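Local coordinates for protein restriction endonuclease R.BpuJI (Bacillus pumilus, PDB 2VLA) that probably cuts DNA as an endonuclease, this piece being its recognition domain, which is seen here holding its cognate DNA, at residues R10-K19 against Y205-Y216. Numbering follows the deposited sequence.
With nucleotides of chain C; nucleotides of chain B.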
loop_
_atom_site.group_PDB
_atom_site.type_symbol
_atom_site.label_atom_id
_atom_site.label_comp_id
_atom_site.label_asym_id
_atom_site.label_seq_id
_atom_site.Cartn_x
_atom_site.Cartn_y
_atom_site.Cartn_z
ATOM N N ARG A 10 -5.758 -9.936 -9.540
ATOM C CA ARG A 10 -4.764 -8.874 -9.549
ATOM C C ARG A 10 -5.317 -7.645 -8.856
ATOM O O ARG A 10 -6.354 -7.101 -9.259
ATOM C CB ARG A 10 -4.354 -8.556 -10.991
ATOM C CG ARG A 10 -3.276 -7.483 -11.102
ATOM C CD ARG A 10 -2.773 -7.323 -12.506
ATOM N NE ARG A 10 -1.650 -6.402 -12.567
ATOM C CZ ARG A 10 -1.723 -5.105 -12.857
ATOM N NH1 ARG A 10 -2.872 -4.529 -13.109
ATOM N NH2 ARG A 10 -0.610 -4.373 -12.924
ATOM N N CYS A 11 -4.629 -7.220 -7.807
ATOM C CA CYS A 11 -5.100 -6.165 -6.946
ATOM C C CYS A 11 -3.948 -5.187 -6.683
ATOM O O CYS A 11 -3.110 -5.417 -5.829
ATOM C CB CYS A 11 -5.666 -6.761 -5.614
ATOM S SG CYS A 11 -6.473 -5.619 -4.550
ATOM N N THR A 12 -3.898 -4.133 -7.475
ATOM C CA THR A 12 -2.702 -3.313 -7.510
ATOM C C THR A 12 -2.672 -2.261 -6.425
ATOM O O THR A 12 -3.735 -1.944 -5.772
ATOM C CB THR A 12 -2.519 -2.588 -8.864
ATOM O OG1 THR A 12 -3.618 -1.725 -9.099
ATOM C CG2 THR A 12 -2.402 -3.569 -9.996
ATOM N N ILE A 13 -1.454 -1.724 -6.212
ATOM C CA ILE A 13 -1.266 -0.431 -5.615
ATOM C C ILE A 13 -0.546 0.434 -6.642
ATOM O O ILE A 13 -0.021 -0.076 -7.637
ATOM C CB ILE A 13 -0.472 -0.491 -4.289
ATOM C CG1 ILE A 13 0.970 -0.992 -4.518
ATOM C CG2 ILE A 13 -1.207 -1.401 -3.251
ATOM C CD1 ILE A 13 1.936 -0.547 -3.451
ATOM N N ILE A 14 -0.554 1.728 -6.406
ATOM C CA ILE A 14 0.082 2.710 -7.264
ATOM C C ILE A 14 1.542 2.349 -7.455
ATOM O O ILE A 14 2.210 1.859 -6.544
ATOM C CB ILE A 14 -0.085 4.124 -6.669
ATOM C CG1 ILE A 14 -1.531 4.619 -6.935
ATOM C CG2 ILE A 14 0.958 5.122 -7.240
ATOM C CD1 ILE A 14 -1.908 5.832 -6.171
ATOM N N ARG A 15 2.011 2.508 -8.694
ATOM C CA ARG A 15 3.385 2.168 -9.044
ATOM C C ARG A 15 4.364 3.234 -8.539
ATOM O O ARG A 15 4.117 4.414 -8.671
ATOM C CB ARG A 15 3.478 1.989 -10.554
ATOM C CG ARG A 15 4.834 1.442 -11.034
ATOM C CD ARG A 15 4.786 0.939 -12.480
ATOM N NE ARG A 15 4.010 -0.290 -12.569
ATOM C CZ ARG A 15 3.886 -1.013 -13.658
ATOM N NH1 ARG A 15 4.504 -0.647 -14.784
ATOM N NH2 ARG A 15 3.171 -2.115 -13.648
ATOM N N GLY A 16 5.440 2.779 -7.909
ATOM C CA GLY A 16 6.348 3.688 -7.213
ATOM C C GLY A 16 7.162 4.629 -8.086
ATOM O O GLY A 16 7.364 4.366 -9.291
ATOM N N LYS A 17 7.566 5.735 -7.485
ATOM C CA LYS A 17 8.482 6.671 -8.119
ATOM C C LYS A 17 9.605 7.151 -7.210
ATOM O O LYS A 17 10.509 7.839 -7.674
ATOM C CB LYS A 17 7.738 7.900 -8.649
ATOM C CG LYS A 17 6.553 7.595 -9.541
ATOM C CD LYS A 17 5.811 8.867 -9.890
ATOM C CE LYS A 17 4.412 8.583 -10.345
ATOM N NZ LYS A 17 4.344 7.963 -11.711
ATOM N N ALA A 18 9.568 6.802 -5.927
ATOM C CA ALA A 18 10.429 7.456 -4.940
ATOM C C ALA A 18 11.406 6.520 -4.212
ATOM O O ALA A 18 12.147 6.966 -3.360
ATOM C CB ALA A 18 9.576 8.215 -3.913
ATOM N N LYS A 19 11.412 5.247 -4.554
ATOM C CA LYS A 19 12.260 4.273 -3.832
ATOM C C LYS A 19 13.764 4.546 -4.016
ATOM O O LYS A 19 14.499 4.637 -3.035
ATOM C CB LYS A 19 11.930 2.841 -4.270
ATOM C CG LYS A 19 12.584 1.760 -3.424
ATOM C CD LYS A 19 11.917 1.709 -2.051
ATOM C CE LYS A 19 12.327 0.497 -1.210
ATOM N NZ LYS A 19 13.761 0.558 -0.839
ATOM N N TYR A 205 3.984 -6.319 -14.631
ATOM C CA TYR A 205 2.528 -6.311 -14.565
ATOM C C TYR A 205 2.076 -7.206 -13.444
ATOM O O TYR A 205 1.203 -6.825 -12.652
ATOM C CB TYR A 205 1.958 -6.793 -15.887
ATOM C CG TYR A 205 0.457 -6.755 -15.940
ATOM C CD1 TYR A 205 -0.215 -5.565 -16.178
ATOM C CD2 TYR A 205 -0.294 -7.902 -15.741
ATOM C CE1 TYR A 205 -1.586 -5.513 -16.225
ATOM C CE2 TYR A 205 -1.698 -7.859 -15.768
ATOM C CZ TYR A 205 -2.329 -6.647 -16.015
ATOM O OH TYR A 205 -3.704 -6.557 -16.047
ATOM N N SER A 206 2.693 -8.364 -13.334
ATOM C CA SER A 206 2.292 -9.369 -12.394
ATOM C C SER A 206 2.766 -9.112 -10.974
ATOM O O SER A 206 2.065 -9.469 -10.003
ATOM C CB SER A 206 2.824 -10.726 -12.837
ATOM O OG SER A 206 2.378 -11.049 -14.121
ATOM N N MET A 207 3.951 -8.523 -10.832
ATOM C CA MET A 207 4.654 -8.552 -9.566
ATOM C C MET A 207 5.073 -7.193 -8.990
ATOM O O MET A 207 5.326 -7.103 -7.790
ATOM C CB MET A 207 5.877 -9.461 -9.657
ATOM C CG MET A 207 5.552 -10.948 -9.568
ATOM S SD MET A 207 4.905 -11.431 -7.974
ATOM C CE MET A 207 6.359 -11.163 -6.946
ATOM N N GLN A 208 5.073 -6.128 -9.773
ATOM C CA GLN A 208 5.701 -4.929 -9.263
ATOM C C GLN A 208 4.926 -4.406 -8.037
ATOM O O GLN A 208 5.510 -3.966 -7.072
ATOM C CB GLN A 208 5.839 -3.837 -10.325
ATOM C CG GLN A 208 6.549 -2.606 -9.768
ATOM C CD GLN A 208 7.003 -1.626 -10.807
ATOM O OE1 GLN A 208 6.895 -1.883 -12.008
ATOM N NE2 GLN A 208 7.523 -0.493 -10.351
ATOM N N HIS A 209 3.599 -4.470 -8.097
ATOM C CA HIS A 209 2.771 -3.968 -6.982
ATOM C C HIS A 209 2.849 -4.879 -5.741
ATOM O O HIS A 209 2.611 -4.427 -4.623
ATOM C CB HIS A 209 1.291 -3.798 -7.402
ATOM C CG HIS A 209 0.684 -5.035 -7.950
ATOM N ND1 HIS A 209 0.970 -5.496 -9.213
ATOM C CD2 HIS A 209 -0.183 -5.928 -7.403
ATOM C CE1 HIS A 209 0.337 -6.633 -9.410
ATOM N NE2 HIS A 209 -0.401 -6.895 -8.336
ATOM N N ILE A 210 3.193 -6.132 -5.951
ATOM C CA ILE A 210 3.387 -7.056 -4.884
ATOM C C ILE A 210 4.722 -6.834 -4.207
ATOM O O ILE A 210 4.804 -6.693 -2.992
ATOM C CB ILE A 210 3.196 -8.502 -5.369
ATOM C CG1 ILE A 210 1.752 -8.682 -5.849
ATOM C CG2 ILE A 210 3.583 -9.482 -4.309
ATOM C CD1 ILE A 210 1.415 -10.037 -6.450
ATOM N N ARG A 211 5.783 -6.765 -5.010
ATOM C CA ARG A 211 7.085 -6.414 -4.492
ATOM C C ARG A 211 7.037 -5.083 -3.736
ATOM O O ARG A 211 7.623 -4.946 -2.677
ATOM C CB ARG A 211 8.109 -6.326 -5.643
ATOM C CG ARG A 211 9.432 -5.711 -5.227
ATOM C CD ARG A 211 10.070 -6.476 -4.064
ATOM N NE ARG A 211 11.290 -5.827 -3.580
ATOM C CZ ARG A 211 12.519 -6.193 -3.922
ATOM N NH1 ARG A 211 12.698 -7.189 -4.771
ATOM N NH2 ARG A 211 13.566 -5.555 -3.421
ATOM N N GLU A 212 6.379 -4.097 -4.313
ATOM C CA GLU A 212 6.391 -2.766 -3.723
ATOM C C GLU A 212 5.603 -2.655 -2.406
ATOM O O GLU A 212 6.015 -1.987 -1.512
ATOM C CB GLU A 212 5.976 -1.717 -4.726
ATOM C CG GLU A 212 7.093 -1.546 -5.784
ATOM C CD GLU A 212 6.867 -0.475 -6.821
ATOM O OE1 GLU A 212 5.756 0.033 -6.981
ATOM O OE2 GLU A 212 7.867 -0.149 -7.529
ATOM N N GLN A 213 4.542 -3.426 -2.279
ATOM C CA GLN A 213 3.897 -3.551 -0.987
ATOM C C GLN A 213 4.908 -4.077 0.038
ATOM O O GLN A 213 5.055 -3.516 1.148
ATOM C CB GLN A 213 2.651 -4.452 -1.092
ATOM C CG GLN A 213 1.466 -3.744 -1.731
ATOM C CD GLN A 213 0.279 -4.648 -1.910
ATOM O OE1 GLN A 213 -0.594 -4.734 -1.016
ATOM N NE2 GLN A 213 0.192 -5.302 -3.040
ATOM N N LEU A 214 5.628 -5.151 -0.305
ATOM C CA LEU A 214 6.613 -5.658 0.594
ATOM C C LEU A 214 7.703 -4.599 0.891
ATOM O O LEU A 214 8.185 -4.506 1.992
ATOM C CB LEU A 214 7.226 -6.971 0.075
ATOM C CG LEU A 214 6.241 -8.126 0.009
ATOM C CD1 LEU A 214 6.829 -9.298 -0.717
ATOM C CD2 LEU A 214 5.837 -8.528 1.381
ATOM N N ASN A 215 8.117 -3.835 -0.138
ATOM C CA ASN A 215 9.070 -2.748 0.087
ATOM C C ASN A 215 8.641 -1.794 1.192
ATOM O O ASN A 215 9.475 -1.289 1.935
ATOM C CB ASN A 215 9.279 -1.925 -1.212
ATOM C CG ASN A 215 10.167 -2.600 -2.236
ATOM O OD1 ASN A 215 10.817 -3.609 -1.965
ATOM N ND2 ASN A 215 10.182 -2.023 -3.430
ATOM N N TYR A 216 7.358 -1.462 1.246
ATOM C CA TYR A 216 6.907 -0.512 2.256
ATOM C C TYR A 216 6.980 -1.125 3.654
ATOM O O TYR A 216 7.298 -0.447 4.594
ATOM C CB TYR A 216 5.497 0.067 1.909
ATOM C CG TYR A 216 5.548 0.831 0.604
ATOM C CD1 TYR A 216 6.511 1.798 0.395
ATOM C CD2 TYR A 216 4.708 0.510 -0.446
ATOM C CE1 TYR A 216 6.638 2.436 -0.814
ATOM C CE2 TYR A 216 4.838 1.142 -1.672
ATOM C CZ TYR A 216 5.818 2.110 -1.841
ATOM O OH TYR A 216 6.013 2.718 -3.092
ATOM P P DA C 4 11.481 4.107 -8.096
ATOM O OP1 DA C 4 12.813 4.199 -7.615
ATOM O OP2 DA C 4 10.319 4.043 -7.174
ATOM O "O5'" DA C 4 11.212 5.144 -9.215
ATOM C "C5'" DA C 4 12.321 5.531 -10.070
ATOM C "C4'" DA C 4 11.798 5.874 -11.441
ATOM O "O4'" DA C 4 11.405 4.682 -12.162
ATOM C "C3'" DA C 4 10.559 6.787 -11.453
ATOM O "O3'" DA C 4 10.673 7.672 -12.553
ATOM C "C2'" DA C 4 9.437 5.793 -11.682
ATOM C "C1'" DA C 4 10.081 4.842 -12.670
ATOM N N9 DA C 4 9.464 3.547 -12.783
ATOM C C8 DA C 4 8.839 2.817 -11.790
ATOM N N7 DA C 4 8.411 1.651 -12.193
ATOM C C5 DA C 4 8.762 1.579 -13.534
ATOM C C6 DA C 4 8.579 0.613 -14.513
ATOM N N6 DA C 4 7.999 -0.574 -14.354
ATOM N N1 DA C 4 9.090 0.888 -15.754
ATOM C C2 DA C 4 9.694 2.086 -15.965
ATOM N N3 DA C 4 9.937 3.057 -15.125
ATOM C C4 DA C 4 9.416 2.749 -13.895
ATOM P P DC B 7 -3.577 -1.278 -15.204
ATOM O OP1 DC B 7 -4.562 -2.054 -15.976
ATOM O OP2 DC B 7 -3.246 -1.723 -13.838
ATOM O "O5'" DC B 7 -2.189 -1.146 -15.992
ATOM C "C5'" DC B 7 -2.185 -0.788 -17.370
ATOM C "C4'" DC B 7 -0.760 -0.594 -17.869
ATOM O "O4'" DC B 7 -0.179 0.598 -17.259
ATOM C "C3'" DC B 7 0.219 -1.721 -17.518
ATOM O "O3'" DC B 7 1.045 -1.970 -18.636
ATOM C "C2'" DC B 7 1.078 -1.128 -16.415
ATOM C "C1'" DC B 7 1.156 0.294 -16.881
ATOM N N1 DC B 7 1.577 1.326 -15.915
ATOM C C2 DC B 7 2.320 2.403 -16.384
ATOM O O2 DC B 7 2.667 2.410 -17.572
ATOM N N3 DC B 7 2.680 3.382 -15.529
ATOM C C4 DC B 7 2.239 3.340 -14.266
ATOM N N4 DC B 7 2.584 4.317 -13.439
ATOM C C5 DC B 7 1.471 2.252 -13.778
ATOM C C6 DC B 7 1.169 1.276 -14.621
ATOM P P DC C 3 13.072 -1.860 -6.160
ATOM O OP1 DC C 3 13.893 -1.226 -5.102
ATOM O OP2 DC C 3 11.869 -2.624 -5.837
ATOM O "O5'" DC C 3 12.615 -0.739 -7.202
ATOM C "C5'" DC C 3 13.556 0.207 -7.689
ATOM C "C4'" DC C 3 12.979 0.982 -8.843
ATOM O "O4'" DC C 3 12.861 0.130 -9.998
ATOM C "C3'" DC C 3 11.565 1.493 -8.591
ATOM O "O3'" DC C 3 11.376 2.820 -9.042
ATOM C "C2'" DC C 3 10.702 0.539 -9.414
ATOM C "C1'" DC C 3 11.618 0.403 -10.602
ATOM N N1 DC C 3 11.290 -0.649 -11.534
ATOM C C2 DC C 3 11.554 -0.478 -12.908
ATOM O O2 DC C 3 12.146 0.559 -13.321
ATOM N N3 DC C 3 11.202 -1.473 -13.744
ATOM C C4 DC C 3 10.610 -2.572 -13.287
ATOM N N4 DC C 3 10.297 -3.522 -14.154
ATOM C C5 DC C 3 10.320 -2.734 -11.912
ATOM C C6 DC C 3 10.635 -1.750 -11.088
HETATM O O HOH W 1 -2.279 -8.668 -6.913
HETATM O O HOH W 2 -1.961 -7.072 -3.979
HETATM O O HOH W 3 3.200 -0.897 -7.608
HETATM O O HOH W 4 4.491 1.597 -5.004
HETATM O O HOH W 5 2.236 -4.047 -11.281
#
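E212 OE1, on helix 203-219, is gripped by the backbone N of G16 at 2.9 Å, on the syn side and tilted 26° from the carboxylate plane, and by water 4, which also donates to I14 O and accepts from Y216 OH. The other oxygen, OE2, takes an N-H of Q208 NE2 at 2.9 Å, nearly straight at 174° but from above the carboxylate plane. That bond fixes the Q208 amide, whose OE1 accepts from N6 of DA4 of chain C while NE2 donates to its N7, the two-bond reading of an adenine's Hoogsteen edge. R15 crosses this amide, its guanidinium sandwiched between Q208 OE1 and C6 of DC7 of chain B, while NH1 hydrogen-bonds O6 of a guanine of the bound DNA.

At the other end, R10 reaches out with CG anti to its backbone N (chi1 -178°) and lays its guanidinium flat on the Y205 ring, CZ 3.6 Å from the centroid. NE and NH2 hold Y205 O side-on; NH1 bonds OP2 of DC7 of chain B, 2.9 Å away. An alanine here would probably leave that phosphate oxygen without this charged donor, and Y205 without both guanidinium bonds to its O and the flat cover on its ring. Between these ends T12 CG2 sits over the H209 ring, and I13 CD1 meets the edge of Y216. K19 N and N215 ND2 bond OP2 of DA4 and of DC3 of chain C. Loop and helix thus jointly read bases and hold backbone phosphates, the buried carboxylate tying Q208 to the loop that carries R15.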